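Local coordinates for alpha-1,3-glucanase (Paenibacillus glycanilyticus, PDB 6K0P), which hydrolyses the alpha-1,3-linked backbone of alpha-1,3-glucan as the catalytic domain of a family 87 glycoside hydrolase, at residues I479-I484 / V509-I514; G436-R441 / D483-V488; S540-K545 / R567-N572; A387-Y392 / Q400-A405. The protein carries 1 engineered substitution. One frame throughout, in Å; residues are numbered along the deposited sequence. Where two conformers were deposited one is given.

Contact 1: residues I479-I484 / V509-I514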
# COMPACT_ATOMS: atom_id res chain seq x y z
N ILE A 479 -12.17 -1.05 17.59
CA ILE A 479 -12.07 -0.14 16.45
C ILE A 479 -12.51 1.22 16.96
O ILE A 479 -13.68 1.40 17.31
CB ILE A 479 -12.95 -0.59 15.27
CG1 ILE A 479 -12.48 -1.94 14.73
CG2 ILE A 479 -12.96 0.48 14.17
CD1 ILE A 479 -13.53 -2.70 13.93
N LYS A 480 -11.59 2.18 17.02
CA LYS A 480 -11.94 3.46 17.60
C LYS A 480 -11.30 4.61 16.85
O LYS A 480 -10.20 4.48 16.30
CB LYS A 480 -11.61 3.51 19.10
CG LYS A 480 -10.16 3.30 19.46
CD LYS A 480 -9.97 3.41 20.98
CE LYS A 480 -8.58 3.02 21.42
NZ LYS A 480 -8.41 3.17 22.90
N ASN A 481 -12.01 5.75 16.84
CA ASN A 481 -11.51 7.00 16.27
C ASN A 481 -11.25 6.88 14.77
O ASN A 481 -10.15 7.11 14.27
CB ASN A 481 -10.28 7.49 17.04
CG ASN A 481 -10.56 7.63 18.52
OD1 ASN A 481 -11.52 8.27 18.92
ND2 ASN A 481 -9.73 6.99 19.35
N VAL A 482 -12.31 6.52 14.04
CA VAL A 482 -12.20 6.23 12.62
C VAL A 482 -13.17 7.12 11.85
O VAL A 482 -14.34 7.22 12.20
CB VAL A 482 -12.48 4.75 12.31
CG1 VAL A 482 -12.37 4.51 10.79
CG2 VAL A 482 -11.51 3.86 13.05
N ASP A 483 -12.67 7.73 10.78
CA ASP A 483 -13.51 8.45 9.83
C ASP A 483 -13.51 7.68 8.52
O ASP A 483 -12.44 7.45 7.94
CB ASP A 483 -13.02 9.88 9.64
CG ASP A 483 -13.16 10.69 10.89
OD1 ASP A 483 -14.27 10.71 11.45
OD2 ASP A 483 -12.16 11.28 11.35
N ILE A 484 -14.70 7.31 8.06
CA ILE A 484 -14.86 6.53 6.83
C ILE A 484 -15.62 7.42 5.86
O ILE A 484 -16.81 7.72 6.06
CB ILE A 484 -15.60 5.21 7.08
CG1 ILE A 484 -14.74 4.30 7.95
CG2 ILE A 484 -15.96 4.54 5.77
CD1 ILE A 484 -15.47 3.09 8.51
N VAL A 509 -16.81 -0.80 18.78
CA VAL A 509 -16.61 0.27 17.81
C VAL A 509 -16.93 1.58 18.53
O VAL A 509 -18.02 1.71 19.10
CB VAL A 509 -17.54 0.09 16.60
CG1 VAL A 509 -17.26 1.13 15.53
CG2 VAL A 509 -17.39 -1.33 16.01
N GLU A 510 -15.99 2.53 18.53
CA GLU A 510 -16.15 3.76 19.31
C GLU A 510 -15.67 4.96 18.50
O GLU A 510 -14.57 4.93 17.94
CB GLU A 510 -15.32 3.69 20.60
CG GLU A 510 -15.57 2.46 21.46
CD GLU A 510 -14.62 2.36 22.65
OE1 GLU A 510 -13.59 3.09 22.66
OE2 GLU A 510 -14.89 1.55 23.56
N ASN A 511 -16.46 6.04 18.49
CA ASN A 511 -16.06 7.30 17.86
C ASN A 511 -15.74 7.10 16.37
O ASN A 511 -14.60 7.26 15.92
CB ASN A 511 -14.87 7.96 18.56
CG ASN A 511 -15.12 8.20 20.03
OD1 ASN A 511 -16.24 8.45 20.45
ND2 ASN A 511 -14.05 8.13 20.82
N VAL A 512 -16.77 6.73 15.62
CA VAL A 512 -16.63 6.42 14.20
C VAL A 512 -17.66 7.24 13.43
O VAL A 512 -18.83 7.29 13.82
CB VAL A 512 -16.79 4.92 13.93
CG1 VAL A 512 -16.83 4.64 12.43
CG2 VAL A 512 -15.65 4.15 14.58
N ASN A 513 -17.22 7.88 12.35
CA ASN A 513 -18.09 8.60 11.44
C ASN A 513 -18.07 7.89 10.09
O ASN A 513 -16.99 7.61 9.55
CB ASN A 513 -17.63 10.05 11.28
CG ASN A 513 -17.71 10.81 12.58
OD1 ASN A 513 -18.76 10.85 13.22
ND2 ASN A 513 -16.59 11.39 12.99
N ILE A 514 -19.25 7.58 9.57
CA ILE A 514 -19.40 6.92 8.28
C ILE A 514 -20.18 7.86 7.38
O ILE A 514 -21.39 8.05 7.57
CB ILE A 514 -20.10 5.56 8.41
CG1 ILE A 514 -19.30 4.62 9.32
CG2 ILE A 514 -20.31 4.94 7.03
CD1 ILE A 514 -20.12 3.49 9.94
O HOH W 1 -11.20 2.55 24.22
O HOH W 2 -14.02 9.63 14.31
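Asn513 ND2 gives a hydrogen bond of 2.9 Å to Asp483 OD1, the two side chains lying abreast with carboxylate and amide planes only 3° apart. Asp483 OD2 turns to a salt bridge with Arg13, which makes a carboxylate apt here: it serves an amide and a cation at once. An alanine in place of Asp483 would probably leave Asn513 ND2 without this acceptor and Arg13 without its countercharge. At the corner, Asn511 ND2 reaches Asn481 OD1 at 3.2 Å, from 28° outside the carbonyl plane. Asn481 ND2 goes on to Asp435 and Asn511 OD1 accepts from Asn543, an asparagine ladder that meets an aspartate; asparagine tolerates the positive phi that both corner residues adopt. Lys480 NZ and Glu510 OE1 stay 5.2 Å apart, joined by a bridging water. Between the backbones run five parallel-strand bonds, among them Ile484 N to Asn513 O at 2.7 Å. Beneath them like stacks on like: Val482 CB meets Val512 CG2 at 3.9 Å, and Ile484 CD1 meets Ile514 CG1 at 4.2 Å. Two successive turns of a parallel beta-helix are thus joined by matched residues, with aliphatic branches on the buried face and amides and charges on the opposite one.

Contact 2: residues G436-R441 / D483-V488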
# COMPACT_ATOMS: atom_id res chain seq x y z
N GLY A 436 -7.58 5.40 15.44
CA GLY A 436 -7.22 6.56 14.66
C GLY A 436 -6.99 6.20 13.21
O GLY A 436 -5.89 5.80 12.84
N ALA A 437 -8.02 6.29 12.38
CA ALA A 437 -7.88 5.91 10.99
C ALA A 437 -8.82 6.74 10.14
O ALA A 437 -9.95 7.01 10.54
CB ALA A 437 -8.17 4.42 10.79
N THR A 438 -8.35 7.15 8.97
CA THR A 438 -9.22 7.75 7.96
C THR A 438 -9.17 6.86 6.74
O THR A 438 -8.08 6.51 6.28
CB THR A 438 -8.76 9.17 7.62
OG1 THR A 438 -8.80 9.97 8.81
CG2 THR A 438 -9.68 9.79 6.57
N LEU A 439 -10.34 6.47 6.24
CA LEU A 439 -10.45 5.56 5.11
C LEU A 439 -11.33 6.24 4.06
O LEU A 439 -12.53 6.43 4.29
CB LEU A 439 -11.05 4.21 5.52
CG LEU A 439 -10.30 3.46 6.62
CD1 LEU A 439 -11.10 2.25 7.07
CD2 LEU A 439 -8.91 3.03 6.16
N ASP A 440 -10.73 6.60 2.93
CA ASP A 440 -11.42 7.35 1.88
C ASP A 440 -11.63 6.45 0.68
O ASP A 440 -10.67 5.92 0.11
CB ASP A 440 -10.59 8.56 1.44
CG ASP A 440 -10.53 9.64 2.49
OD1 ASP A 440 -11.30 9.57 3.47
OD2 ASP A 440 -9.70 10.58 2.32
N ARG A 441 -12.89 6.27 0.28
CA ARG A 441 -13.20 5.54 -0.95
C ARG A 441 -12.61 4.13 -0.93
O ARG A 441 -11.95 3.69 -1.88
CB ARG A 441 -12.76 6.32 -2.20
CG ARG A 441 -13.41 7.71 -2.34
CD ARG A 441 -12.78 8.57 -3.45
NE ARG A 441 -11.33 8.66 -3.26
CZ ARG A 441 -10.73 9.54 -2.46
NH1 ARG A 441 -11.44 10.44 -1.79
NH2 ARG A 441 -9.41 9.51 -2.32
N ASP A 483 -12.67 7.73 10.78
CA ASP A 483 -13.51 8.45 9.83
C ASP A 483 -13.51 7.68 8.52
O ASP A 483 -12.44 7.45 7.94
CB ASP A 483 -13.02 9.88 9.64
CG ASP A 483 -13.16 10.69 10.89
OD1 ASP A 483 -14.27 10.71 11.45
OD2 ASP A 483 -12.16 11.28 11.35
N ILE A 484 -14.70 7.31 8.06
CA ILE A 484 -14.86 6.53 6.83
C ILE A 484 -15.62 7.42 5.86
O ILE A 484 -16.81 7.72 6.06
CB ILE A 484 -15.60 5.21 7.08
CG1 ILE A 484 -14.74 4.30 7.95
CG2 ILE A 484 -15.96 4.54 5.77
CD1 ILE A 484 -15.47 3.09 8.51
N ASN A 485 -14.94 7.88 4.81
CA ASN A 485 -15.50 8.85 3.89
C ASN A 485 -15.76 8.20 2.55
O ASN A 485 -14.84 7.61 1.96
CB ASN A 485 -14.53 10.02 3.72
CG ASN A 485 -14.29 10.76 5.01
OD1 ASN A 485 -15.23 11.17 5.68
ND2 ASN A 485 -13.02 10.90 5.38
N ASN A 486 -17.00 8.30 2.07
CA ASN A 486 -17.38 7.83 0.75
C ASN A 486 -16.92 6.40 0.46
O ASN A 486 -16.31 6.14 -0.58
CB ASN A 486 -16.85 8.79 -0.31
CG ASN A 486 -17.45 8.57 -1.68
OD1 ASN A 486 -18.51 7.95 -1.83
ND2 ASN A 486 -16.78 9.08 -2.71
N PRO A 487 -17.17 5.45 1.37
CA PRO A 487 -16.82 4.06 1.06
C PRO A 487 -17.62 3.61 -0.14
O PRO A 487 -18.73 4.08 -0.38
CB PRO A 487 -17.24 3.31 2.32
CG PRO A 487 -18.39 4.09 2.86
CD PRO A 487 -18.05 5.54 2.56
N VAL A 488 -17.04 2.67 -0.90
CA VAL A 488 -17.70 2.20 -2.13
C VAL A 488 -19.11 1.72 -1.84
O VAL A 488 -20.06 2.06 -2.56
CB VAL A 488 -16.85 1.11 -2.81
CG1 VAL A 488 -17.54 0.62 -4.09
CG2 VAL A 488 -15.47 1.67 -3.14
O HOH W 3 -10.46 12.30 9.35
O HOH W 4 -14.44 11.07 -1.90
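Asn485 and Asp440 meet abreast: Asn485 ND2 donates to Asp440 OD1 at 2.9 Å, approaching on the syn side and 18° out of the carboxylate plane. The two groups are twisted 48° apart, yet the bond still lies in the plane of the amide. Their other polar atoms are also used, since Asn485 OD1 accepts from Asn515 and Asp440 OD2 is bonded to the hydroxyl of Tyr403. An amide suits the middle of such a row because it can give on one side and take on the other.

The backbones zip together in parallel. Asp483 N bonds to Ala437 O at 2.8 Å, Leu439 N to Asp483 O, Asn485 N to Leu439 O, and Arg441 N to Asn485 O at 2.9 Å. These are rungs of the parallel beta-helix of the pectate lyase-like clan, each strand lying on its counterpart one turn away. On the inner face Leu439 CD1 touches Ile484 CG1 at 4.3 Å.

On the face of Thr438, a water links Thr438 OG1, at 2.9 Å, with Asp483 OD2, to which it donates; Arg13 binds both oxygens as well. Where the strands end, Arg441 takes a positive phi, and its side chain bends at chi3 (-54°), which swings NE aside from the extended path; NE forms a salt bridge with Asp406. Its carbonyl oxygen accepts from Arg52, and its side chain lies about 8 Å from the bound calcium ion.

Contact 3: residues S540-K545 / R567-N572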
# COMPACT_ATOMS: atom_id res chain seq x y z
N SER A 540 -20.54 -3.88 19.94
CA SER A 540 -20.99 -2.68 20.63
C SER A 540 -20.59 -1.44 19.84
O SER A 540 -19.52 -1.40 19.22
CB SER A 540 -20.38 -2.60 22.03
OG SER A 540 -20.75 -3.72 22.81
N PHE A 541 -21.45 -0.42 19.89
CA PHE A 541 -21.27 0.82 19.14
C PHE A 541 -21.47 1.99 20.08
O PHE A 541 -22.53 2.11 20.70
CB PHE A 541 -22.25 0.89 17.97
CG PHE A 541 -22.11 -0.25 17.00
CD1 PHE A 541 -22.67 -1.49 17.28
CD2 PHE A 541 -21.37 -0.10 15.83
CE1 PHE A 541 -22.53 -2.55 16.41
CE2 PHE A 541 -21.23 -1.16 14.95
CZ PHE A 541 -21.80 -2.39 15.24
N THR A 542 -20.46 2.85 20.18
CA THR A 542 -20.52 4.06 20.99
C THR A 542 -20.12 5.22 20.09
O THR A 542 -19.03 5.19 19.51
CB THR A 542 -19.56 3.96 22.17
OG1 THR A 542 -19.82 2.77 22.92
CG2 THR A 542 -19.69 5.18 23.08
N ASN A 543 -20.98 6.22 19.98
CA ASN A 543 -20.66 7.42 19.21
C ASN A 543 -20.32 7.08 17.76
O ASN A 543 -19.33 7.56 17.20
CB ASN A 543 -19.56 8.25 19.87
CG ASN A 543 -19.48 9.66 19.32
OD1 ASN A 543 -20.49 10.21 18.88
ND2 ASN A 543 -18.29 10.24 19.33
N VAL A 544 -21.14 6.23 17.15
CA VAL A 544 -20.99 5.86 15.75
C VAL A 544 -22.08 6.59 14.97
O VAL A 544 -23.27 6.35 15.17
CB VAL A 544 -21.05 4.34 15.55
CG1 VAL A 544 -20.97 4.00 14.05
CG2 VAL A 544 -19.90 3.66 16.31
N LYS A 545 -21.66 7.51 14.10
CA LYS A 545 -22.58 8.31 13.29
C LYS A 545 -22.57 7.79 11.86
O LYS A 545 -21.51 7.59 11.27
CB LYS A 545 -22.17 9.78 13.31
CG LYS A 545 -22.24 10.45 14.68
CD LYS A 545 -23.63 10.29 15.30
CE LYS A 545 -23.89 11.33 16.40
NZ LYS A 545 -23.03 11.12 17.59
N ARG A 567 -26.24 -0.69 21.06
CA ARG A 567 -26.11 0.76 20.89
C ARG A 567 -25.89 1.34 22.28
O ARG A 567 -26.83 1.61 23.03
CB ARG A 567 -27.37 1.33 20.25
CG ARG A 567 -27.62 0.89 18.81
CD ARG A 567 -29.06 1.18 18.44
NE ARG A 567 -29.37 0.96 17.03
CZ ARG A 567 -29.63 -0.22 16.48
NH1 ARG A 567 -29.59 -1.33 17.22
NH2 ARG A 567 -29.91 -0.31 15.19
N VAL A 568 -24.62 1.53 22.65
CA VAL A 568 -24.30 2.01 23.99
C VAL A 568 -24.82 3.43 24.19
O VAL A 568 -25.60 3.70 25.11
CB VAL A 568 -22.79 1.89 24.26
CG1 VAL A 568 -22.47 2.37 25.67
CG2 VAL A 568 -22.33 0.45 24.08
N SER A 569 -24.39 4.35 23.34
CA SER A 569 -24.78 5.75 23.39
C SER A 569 -24.24 6.43 22.14
O SER A 569 -23.33 5.92 21.49
CB SER A 569 -24.19 6.44 24.63
OG SER A 569 -22.77 6.45 24.58
N GLY A 570 -24.84 7.57 21.82
CA GLY A 570 -24.29 8.45 20.80
C GLY A 570 -24.43 7.99 19.37
O GLY A 570 -23.75 8.52 18.49
N ASN A 571 -25.30 7.02 19.09
CA ASN A 571 -25.50 6.53 17.73
C ASN A 571 -26.75 7.16 17.12
O ASN A 571 -27.78 7.27 17.79
CB ASN A 571 -25.62 5.00 17.71
CG ASN A 571 -24.46 4.32 18.42
OD1 ASN A 571 -23.31 4.40 17.98
ND2 ASN A 571 -24.75 3.63 19.53
N ASN A 572 -26.67 7.55 15.85
CA ASN A 572 -27.82 8.14 15.16
C ASN A 572 -28.53 7.13 14.26
O ASN A 572 -29.03 7.47 13.18
CB ASN A 572 -27.42 9.41 14.40
CG ASN A 572 -26.58 9.12 13.18
OD1 ASN A 572 -25.91 8.09 13.10
ND2 ASN A 572 -26.62 10.03 12.20
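Asn571 inserts its side chain between Phe541 and Val544, where its amide bonds to backbone atoms on both sides, much as a peptide group of a neighbouring strand would. Its CB lies 3.7 Å from Val544 O. CG sits anti to the carbonyl carbon (chi1 -53°), on the side of its own backbone N. From there the amide divides. Asn571 OD1 accepts from Val544 N at 3.0 Å and also presses on CB of that valine. Asn571 ND2 gives a nearly straight bond of 2.9 Å to Phe541 O, which it approaches 60° above the carbonyl plane. Phe541 O takes a second bond from Val568 N. An asparagine suits the place because its one short amide can both give and accept.

The segment 567-572 holds the end of strand 563-569, the last strand of the chain, and the loop after it, lying against the preceding turn of the parallel beta-helix. Beyond Thr542 the backbones hold through Asn543 N to Ser569 O, 2.8 Å. Gly570, with positive phi, comes so close to Asn543 that a CB would lie 3.1 Å from Asn543 CA. Its carbonyl oxygen is held by Lys545 NZ at 2.8 Å, the lysine chain folding back at chi2 and chi4. Thr542 OG1 rests against Val568 CB at 3.4 Å. Outside the pair, Phe541 meets Trp573 edge to face, and Asn543 ND2 continues the asparagine ladder to Asn511.

Contact 4: residues A387-Y392 / Q400-A405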
# COMPACT_ATOMS: atom_id res chain seq x y z
N ALA A 387 -6.44 -5.36 0.63
CA ALA A 387 -6.77 -4.28 1.55
C ALA A 387 -5.59 -3.35 1.80
O ALA A 387 -4.43 -3.72 1.60
CB ALA A 387 -7.27 -4.84 2.89
N ALA A 388 -5.89 -2.12 2.24
CA ALA A 388 -4.82 -1.23 2.69
C ALA A 388 -4.13 -1.78 3.93
O ALA A 388 -2.90 -1.76 4.03
CB ALA A 388 -5.39 0.17 2.94
N PHE A 389 -4.91 -2.29 4.88
CA PHE A 389 -4.39 -2.83 6.13
C PHE A 389 -5.13 -4.13 6.41
O PHE A 389 -6.35 -4.19 6.25
CB PHE A 389 -4.62 -1.84 7.29
CG PHE A 389 -4.05 -0.49 7.03
CD1 PHE A 389 -2.69 -0.24 7.25
CD2 PHE A 389 -4.84 0.54 6.53
CE1 PHE A 389 -2.15 1.01 6.98
CE2 PHE A 389 -4.31 1.79 6.27
CZ PHE A 389 -2.96 2.02 6.50
N ALA A 390 -4.41 -5.17 6.81
CA ALA A 390 -5.05 -6.46 7.04
C ALA A 390 -4.43 -7.14 8.24
O ALA A 390 -3.20 -7.26 8.35
CB ALA A 390 -4.93 -7.37 5.81
N VAL A 391 -5.29 -7.62 9.14
CA VAL A 391 -4.84 -8.34 10.33
C VAL A 391 -5.59 -9.66 10.39
O VAL A 391 -6.83 -9.69 10.40
CB VAL A 391 -4.99 -7.51 11.62
CG1 VAL A 391 -6.42 -7.06 11.85
CG2 VAL A 391 -4.45 -8.27 12.82
N TYR A 392 -4.83 -10.76 10.38
CA TYR A 392 -5.37 -12.11 10.37
C TYR A 392 -4.98 -12.75 11.69
O TYR A 392 -3.86 -13.26 11.84
CB TYR A 392 -4.82 -12.88 9.17
CG TYR A 392 -5.07 -12.22 7.82
CD1 TYR A 392 -6.27 -12.41 7.14
CD2 TYR A 392 -4.10 -11.42 7.24
CE1 TYR A 392 -6.49 -11.81 5.90
CE2 TYR A 392 -4.31 -10.82 6.00
CZ TYR A 392 -5.50 -11.01 5.35
OH TYR A 392 -5.71 -10.41 4.12
N GLN A 400 -2.38 2.09 14.54
CA GLN A 400 -2.70 3.41 15.07
C GLN A 400 -2.28 4.51 14.12
O GLN A 400 -1.17 4.48 13.58
CB GLN A 400 -2.00 3.60 16.41
CG GLN A 400 -2.34 4.89 17.13
CD GLN A 400 -1.70 4.92 18.50
OE1 GLN A 400 -0.48 4.93 18.63
NE2 GLN A 400 -2.53 4.88 19.54
N ASN A 401 -3.16 5.49 13.92
CA ASN A 401 -2.95 6.63 13.04
C ASN A 401 -2.69 6.18 11.60
O ASN A 401 -1.58 6.29 11.06
CB ASN A 401 -1.86 7.59 13.54
CG ASN A 401 -1.85 8.87 12.75
OD1 ASN A 401 -2.89 9.30 12.26
ND2 ASN A 401 -0.68 9.48 12.59
N LEU A 402 -3.76 5.69 10.98
CA LEU A 402 -3.71 5.11 9.64
C LEU A 402 -4.45 6.00 8.66
O LEU A 402 -5.48 6.61 9.00
CB LEU A 402 -4.40 3.74 9.62
CG LEU A 402 -4.04 2.76 10.72
CD1 LEU A 402 -4.90 1.49 10.59
CD2 LEU A 402 -2.55 2.43 10.64
N TYR A 403 -3.95 6.05 7.43
CA TYR A 403 -4.70 6.62 6.31
C TYR A 403 -4.74 5.57 5.21
O TYR A 403 -3.69 5.09 4.77
CB TYR A 403 -4.06 7.90 5.78
CG TYR A 403 -4.88 8.47 4.65
CD1 TYR A 403 -6.09 9.12 4.90
CD2 TYR A 403 -4.48 8.32 3.33
CE1 TYR A 403 -6.86 9.62 3.87
CE2 TYR A 403 -5.25 8.83 2.28
CZ TYR A 403 -6.44 9.47 2.56
OH TYR A 403 -7.21 9.98 1.54
N GLY A 404 -5.94 5.22 4.78
CA GLY A 404 -6.10 4.31 3.65
C GLY A 404 -7.07 4.88 2.64
O GLY A 404 -8.06 5.51 3.02
N ALA A 405 -6.80 4.65 1.36
CA ALA A 405 -7.67 5.24 0.34
C ALA A 405 -7.57 4.49 -0.97
O ALA A 405 -6.52 3.95 -1.33
CB ALA A 405 -7.37 6.73 0.11
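Leu402 lays a methyl on the ring of Phe389: its CD1 sits 4.1 Å from the ring centroid and 10° off the normal, a CH-pi contact over the centre of the face. The two side chains slide past each other in opposite directions, bringing Leu402 CB within 3.8 Å of Phe389 CZ. Phe389 CG stands anti to the carbonyl carbon (chi1 -55°), and the flat ring beyond it reaches the other strand. At the ring edge lies the backbone, with Tyr403 O 3.6 Å from Phe389 CZ and Gly404 CA 4.1 Å from Phe389 CE2. Glycine fits because a CB there would come within 3.2 Å of Ala388 CB; the small alanine likewise suits this close approach.

Away from this close packing the segments part. Their strand axes approach no nearer than 10.3 Å and run at 110°, as befits different faces of a parallel beta-helix meeting across its interior. Tyr403 CB points away, and the residue is partly exposed, unlike the buried Phe389 and Leu402. Leu378 adds to the packing on Phe389. An alanine in place of Phe389 would probably open a gap beside Leu402 and Gly404, leaving the leucine methyl without a ring to rest on. With no polar bond between the segments, the contact depends on dispersion and close fit, so the shapes of the ring, the leucine and the bare glycine matter here more than charge.

How the contacts relate
From the N terminus the chain reaches contact 4 first, which closes a short loop between residues 392 and 400 and ties two faces of the beta-helix across its interior. Contacts 2, 1 and 3 instead join strands lying side by side. Contact 2 spans 436-488 and contact 1 spans 479-514; their spans overlap, sharing Asp483 and Ile484 on strand 475-485, so that strand is bordered on both flanks. Contact 3 follows separately at 540-572, near the C-terminal end. Bonds between neighbours carry the series onward: Leu402 N to Gly436 O joins contacts 4 and 2, and Val509 N to Ser540 O joins contacts 1 and 3.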